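Side-chain contacts in sugar ABC transporter, periplasmic sugar-binding protein (Caulobacter crescentus, PDB 4IRX), which binds myo-inositol in the periplasm, probably to deliver it to an ABC transporter for uptake: residues Ile137-Asp140 and Ser144-Ile147; Thr168-Asn173 and Gln184-Ser189. One frame throughout, in Å; residues are numbered along the deposited sequence. Where two conformers were deposited one is given.

Interaction 1. Residues Ile137-Asp140 and Ser144-Ile147. With INS (1,2,3,4,5,6-hexahydroxy-cyclohexane), chain C.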
loop_
_atom_site.group_PDB
_atom_site.type_symbol
_atom_site.label_atom_id
_atom_site.label_comp_id
_atom_site.label_asym_id
_atom_site.label_seq_id
_atom_site.Cartn_x
_atom_site.Cartn_y
_atom_site.Cartn_z
ATOM N N ILE A 137 2.469 13.651 -1.616
ATOM C CA ILE A 137 1.524 13.354 -0.535
ATOM C C ILE A 137 1.677 11.870 -0.177
ATOM O O ILE A 137 1.418 10.987 -0.994
ATOM C CB ILE A 137 0.056 13.613 -0.961
ATOM C CG1 ILE A 137 -0.109 15.047 -1.488
ATOM C CG2 ILE A 137 -0.891 13.297 0.192
ATOM C CD1 ILE A 137 0.050 16.123 -0.446
ATOM N N THR A 138 2.142 11.594 1.039
ATOM C CA THR A 138 2.549 10.234 1.405
ATOM C C THR A 138 1.453 9.442 2.115
ATOM O O THR A 138 0.547 10.014 2.737
ATOM C CB THR A 138 3.817 10.212 2.291
ATOM O OG1 THR A 138 3.486 10.672 3.616
ATOM C CG2 THR A 138 4.910 11.094 1.698
ATOM N N ASN A 139 1.524 8.120 1.974
ATOM C CA ASN A 139 0.637 7.200 2.681
ATOM C C ASN A 139 1.171 6.847 4.080
ATOM O O ASN A 139 2.299 7.208 4.415
ATOM C CB ASN A 139 0.487 5.920 1.852
ATOM C CG ASN A 139 1.804 5.177 1.668
ATOM O OD1 ASN A 139 2.787 5.757 1.197
ATOM N ND2 ASN A 139 1.829 3.875 2.017
ATOM N N ASP A 140 0.348 6.126 4.853
ATOM C CA ASP A 140 0.718 5.478 6.143
ATOM C C ASP A 140 2.195 5.628 6.578
ATOM O O ASP A 140 3.034 4.793 6.226
ATOM C CB ASP A 140 0.423 3.955 6.083
ATOM C CG ASP A 140 -1.050 3.609 6.118
ATOM O OD1 ASP A 140 -1.862 4.256 6.839
ATOM O OD2 ASP A 140 -1.429 2.629 5.443
ATOM N N SER A 144 6.552 0.370 5.870
ATOM C CA SER A 144 7.651 0.224 4.906
ATOM C C SER A 144 7.245 0.661 3.498
ATOM O O SER A 144 8.065 1.154 2.726
ATOM C CB SER A 144 8.174 -1.216 4.855
ATOM O OG SER A 144 7.238 -2.060 4.198
ATOM N N SER A 145 5.966 0.509 3.162
ATOM C CA SER A 145 5.533 0.865 1.820
ATOM C C SER A 145 5.649 2.369 1.584
ATOM O O SER A 145 6.028 2.800 0.490
ATOM C CB SER A 145 4.126 0.362 1.544
ATOM O OG SER A 145 3.221 0.943 2.462
ATOM N N SER A 146 5.333 3.166 2.600
ATOM C CA SER A 146 5.491 4.613 2.503
ATOM C C SER A 146 6.966 4.977 2.428
ATOM O O SER A 146 7.396 5.723 1.550
ATOM C CB SER A 146 4.844 5.285 3.698
ATOM O OG SER A 146 4.934 6.692 3.572
ATOM N N ILE A 147 7.746 4.457 3.359
ATOM C CA ILE A 147 9.173 4.740 3.390
ATOM C C ILE A 147 9.853 4.401 2.068
ATOM O O ILE A 147 10.623 5.207 1.532
ATOM C CB ILE A 147 9.828 3.985 4.564
ATOM C CG1 ILE A 147 9.234 4.490 5.882
ATOM C CG2 ILE A 147 11.334 4.124 4.511
ATOM C CD1 ILE A 147 9.541 3.614 7.079
HETATM C C1 INS C . -0.824 -0.024 0.308
HETATM C C2 INS C . -1.790 0.772 -0.506
HETATM C C3 INS C . -2.748 1.466 0.427
HETATM C C4 INS C . -2.006 2.392 1.336
HETATM C C5 INS C . -1.069 1.625 2.192
HETATM C C6 INS C . -0.111 0.817 1.347
HETATM O O1 INS C . 0.107 -0.662 -0.531
HETATM O O2 INS C . -1.094 1.686 -1.299
HETATM O O3 INS C . -3.735 2.159 -0.298
HETATM O O4 INS C . -2.889 3.137 2.112
HETATM O O5 INS C . -0.391 2.504 3.032
HETATM O O6 INS C . 0.805 0.106 2.139
#

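Interaction 2. Residues Thr168-Asn173 and Gln184-Ser189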
loop_
_atom_site.group_PDB
_atom_site.type_symbol
_atom_site.label_atom_id
_atom_site.label_comp_id
_atom_site.label_asym_id
_atom_site.label_seq_id
_atom_site.Cartn_x
_atom_site.Cartn_y
_atom_site.Cartn_z
ATOM N N THR A 168 6.868 20.657 -1.557
ATOM C CA THR A 168 6.601 20.193 -0.207
ATOM C C THR A 168 6.268 18.710 -0.240
ATOM O O THR A 168 5.852 18.162 -1.257
ATOM C CB THR A 168 5.506 21.023 0.492
ATOM O OG1 THR A 168 5.362 20.592 1.850
ATOM C CG2 THR A 168 4.201 20.885 -0.224
ATOM N N GLU A 169 6.565 18.051 0.869
ATOM C CA GLU A 169 6.259 16.634 1.029
ATOM C C GLU A 169 5.532 16.489 2.360
ATOM O O GLU A 169 6.075 16.887 3.406
ATOM C CB GLU A 169 7.557 15.824 0.989
ATOM C CG GLU A 169 7.415 14.327 1.231
ATOM C CD GLU A 169 8.729 13.592 1.000
ATOM O OE1 GLU A 169 9.326 13.734 -0.098
ATOM O OE2 GLU A 169 9.182 12.891 1.930
ATOM N N GLN A 170 4.297 15.978 2.323
ATOM C CA GLN A 170 3.472 15.885 3.514
ATOM C C GLN A 170 2.689 14.599 3.493
ATOM O O GLN A 170 2.416 14.062 2.418
ATOM C CB GLN A 170 2.523 17.086 3.635
ATOM C CG GLN A 170 3.283 18.385 3.916
ATOM C CD GLN A 170 2.378 19.580 4.031
ATOM O OE1 GLN A 170 1.283 19.484 4.587
ATOM N NE2 GLN A 170 2.833 20.726 3.507
ATOM N N THR A 171 2.327 14.090 4.666
ATOM C CA THR A 171 1.476 12.909 4.700
ATOM C C THR A 171 0.007 13.281 4.768
ATOM O O THR A 171 -0.365 14.330 5.309
ATOM C CB THR A 171 1.838 11.940 5.847
ATOM O OG1 THR A 171 1.181 10.688 5.600
ATOM C CG2 THR A 171 1.412 12.491 7.203
ATOM N N ALA A 172 -0.834 12.430 4.191
ATOM C CA ALA A 172 -2.247 12.478 4.474
ATOM C C ALA A 172 -2.749 11.171 5.083
ATOM O O ALA A 172 -3.951 10.897 5.064
ATOM C CB ALA A 172 -3.048 12.891 3.246
ATOM N N ASN A 173 -1.824 10.354 5.600
ATOM C CA ASN A 173 -2.153 9.210 6.454
ATOM C C ASN A 173 -3.105 8.200 5.798
ATOM O O ASN A 173 -3.894 7.538 6.456
ATOM C CB ASN A 173 -2.704 9.722 7.805
ATOM C CG ASN A 173 -1.664 10.497 8.572
ATOM O OD1 ASN A 173 -0.621 9.959 8.924
ATOM N ND2 ASN A 173 -1.923 11.782 8.805
ATOM N N GLN A 184 -5.363 21.128 -0.327
ATOM C CA GLN A 184 -5.870 22.496 -0.420
ATOM C C GLN A 184 -4.919 23.503 0.193
ATOM O O GLN A 184 -4.622 24.541 -0.409
ATOM C CB GLN A 184 -7.238 22.619 0.249
ATOM C CG GLN A 184 -8.354 21.999 -0.591
ATOM C CD GLN A 184 -9.716 22.217 0.016
ATOM O OE1 GLN A 184 -9.947 21.857 1.184
ATOM N NE2 GLN A 184 -10.624 22.818 -0.754
ATOM N N ASN A 185 -4.405 23.187 1.381
ATOM C CA ASN A 185 -3.539 24.109 2.079
ATOM C C ASN A 185 -2.206 24.281 1.332
ATOM O O ASN A 185 -1.661 25.392 1.266
ATOM C CB ASN A 185 -3.341 23.637 3.508
ATOM C CG ASN A 185 -4.524 23.954 4.385
ATOM O OD1 ASN A 185 -5.364 24.785 4.028
ATOM N ND2 ASN A 185 -4.616 23.283 5.530
ATOM N N ILE A 186 -1.703 23.190 0.747
ATOM C CA ILE A 186 -0.492 23.266 -0.054
ATOM C C ILE A 186 -0.733 24.145 -1.271
ATOM O O ILE A 186 0.091 25.023 -1.589
ATOM C CB ILE A 186 -0.028 21.872 -0.478
ATOM C CG1 ILE A 186 0.455 21.098 0.754
ATOM C CG2 ILE A 186 1.064 21.996 -1.541
ATOM C CD1 ILE A 186 0.756 19.625 0.452
ATOM N N LEU A 187 -1.873 23.949 -1.931
ATOM C CA LEU A 187 -2.191 24.785 -3.106
ATOM C C LEU A 187 -2.292 26.254 -2.734
ATOM O O LEU A 187 -1.795 27.107 -3.454
ATOM C CB LEU A 187 -3.454 24.287 -3.817
ATOM C CG LEU A 187 -3.333 22.891 -4.429
ATOM C CD1 LEU A 187 -4.711 22.466 -4.919
ATOM C CD2 LEU A 187 -2.336 22.912 -5.607
ATOM N N THR A 188 -2.916 26.545 -1.597
ATOM C CA THR A 188 -3.040 27.920 -1.141
ATOM C C THR A 188 -1.672 28.535 -0.881
ATOM O O THR A 188 -1.425 29.695 -1.228
ATOM C CB THR A 188 -3.898 27.951 0.127
ATOM O OG1 THR A 188 -5.215 27.566 -0.233
ATOM C CG2 THR A 188 -3.905 29.368 0.766
ATOM N N SER A 189 -0.767 27.759 -0.294
ATOM C CA SER A 189 0.594 28.242 -0.003
ATOM C C SER A 189 1.406 28.555 -1.248
ATOM O O SER A 189 2.378 29.300 -1.169
ATOM C CB SER A 189 1.331 27.247 0.891
ATOM O OG SER A 189 1.867 26.145 0.156
#

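Interaction 1. Residues Ile137-Asp140 and Ser144-Ile147
Asn-139 reaches from the loop after strand 132-138 to the first turn of helix 144-160, and its side chain is shared between Ser-145, Ser-146 and the bound myo-inositol. Starting at the root, CB lies 3.7 Å from O5 of the inositol. The next atom, CG, sits between the backbone N and the carbonyl carbon (chi1 63°), a rotation that carries the amide over to the helix. There OD1 rests against CA and CB of Ser-146, while ND2 points at the sugar alcohol and gives O5 a nearly straight hydrogen bond of 2.8 Å, N-H...O angle 174°. The same nitrogen makes a weak, bent bond to Ser-145 OG at 3.3 Å. This is the strand-to-helix turn of a beta-alpha-beta unit, placed at the C-terminal end of strand 132-138, where Asn-139, Asp-140 and Ser-145 line the ligand pocket. Ser-146 OG, on the helix side, ties the turn together: in the conformer given, it donates to Asn-139 O at 2.8 Å, arriving 38° above the carbonyl plane. On the ligand side, O5 donates in turn to Asp-140 OD2 over 2.6 Å. That carboxylate is also held by a salt bridge to Arg-97, and Ser-145 OG lies 2.6 Å from O6 of the inositol.

Interaction 2. Residues Thr168-Asn173 and Gln184-Ser189
Strand 164-171, at one border of the four-stranded parallel sheet, is followed in the chain by helix 176-189, and here the last turns of that helix lie back against the strand. One helix residue does the work: Ile-186, buried, turns its side chain to the strand and meets Thr-168 and Gln-170, two residues apart and both directed at the helix. In the conformer given, Thr-168 and Ile-186 approach tip to tip, with CG2 of the threonine 3.6 Å from CG2 of the isoleucine and 3.7 Å from its CD1. The threonine's torsion in that conformer explains the division of labour, since OG1 stands opposite the backbone N (chi1 -175°) and the methyl is left to make the apolar contact. Gln-170 comes to Ile-186 from the opposite direction. Its chain runs extended past CG and brings the amide to the isoleucine, NE2 lying 3.7 Å from Ile-186 CG1 and CD lying 3.9 Å from Ile-186 CD1. What probably steadies this amide is a bond along its own strand: NE2 donates to OG1 of the same Thr-168 conformer at 3.0 Å, almost straight at 168° and within 8° of the amide plane. Gln-170 NE2 and Thr-168 OG1 are thus paired beside the hydrocarbon of Ile-186. Deeper in, Ile-186 also touches Val-135 and Ile-137 of strand 132-138, so it spans two neighbouring strands. No hydrogen bond joins the two segments; side-chain packing of a helix on the sheet beneath it is characteristic of the alpha/beta lobes of periplasmic binding proteins.

Overall arrangement
Strand 132-138 connects the two contacts, whose centres are 15 Å apart. It leads into the ligand-binding turn of interaction 1 and pairs with the edge strand of interaction 2, where Thr-138 N lies 2.8 Å from Gln-170 O, a probable hydrogen bond. Thr-138 O and Thr-171 OG1, 3.0 Å apart, probably make another. Apolar packing runs alongside: Ile-137 CD1 is 3.7 Å from Ile-186 CD1, and Ile-137 CG2 is 3.8 Å from Ala-172 CB. Interaction 1 touches the inositol directly, whereas interaction 2 packs a helix on the same sheet. The rest of helix 144-160 leads on from interaction 1 to strand 164-171 of interaction 2, and Ser-174 OG, just past segment 168-173, is hydrogen-bonded to both Asp-140 N and the inositol.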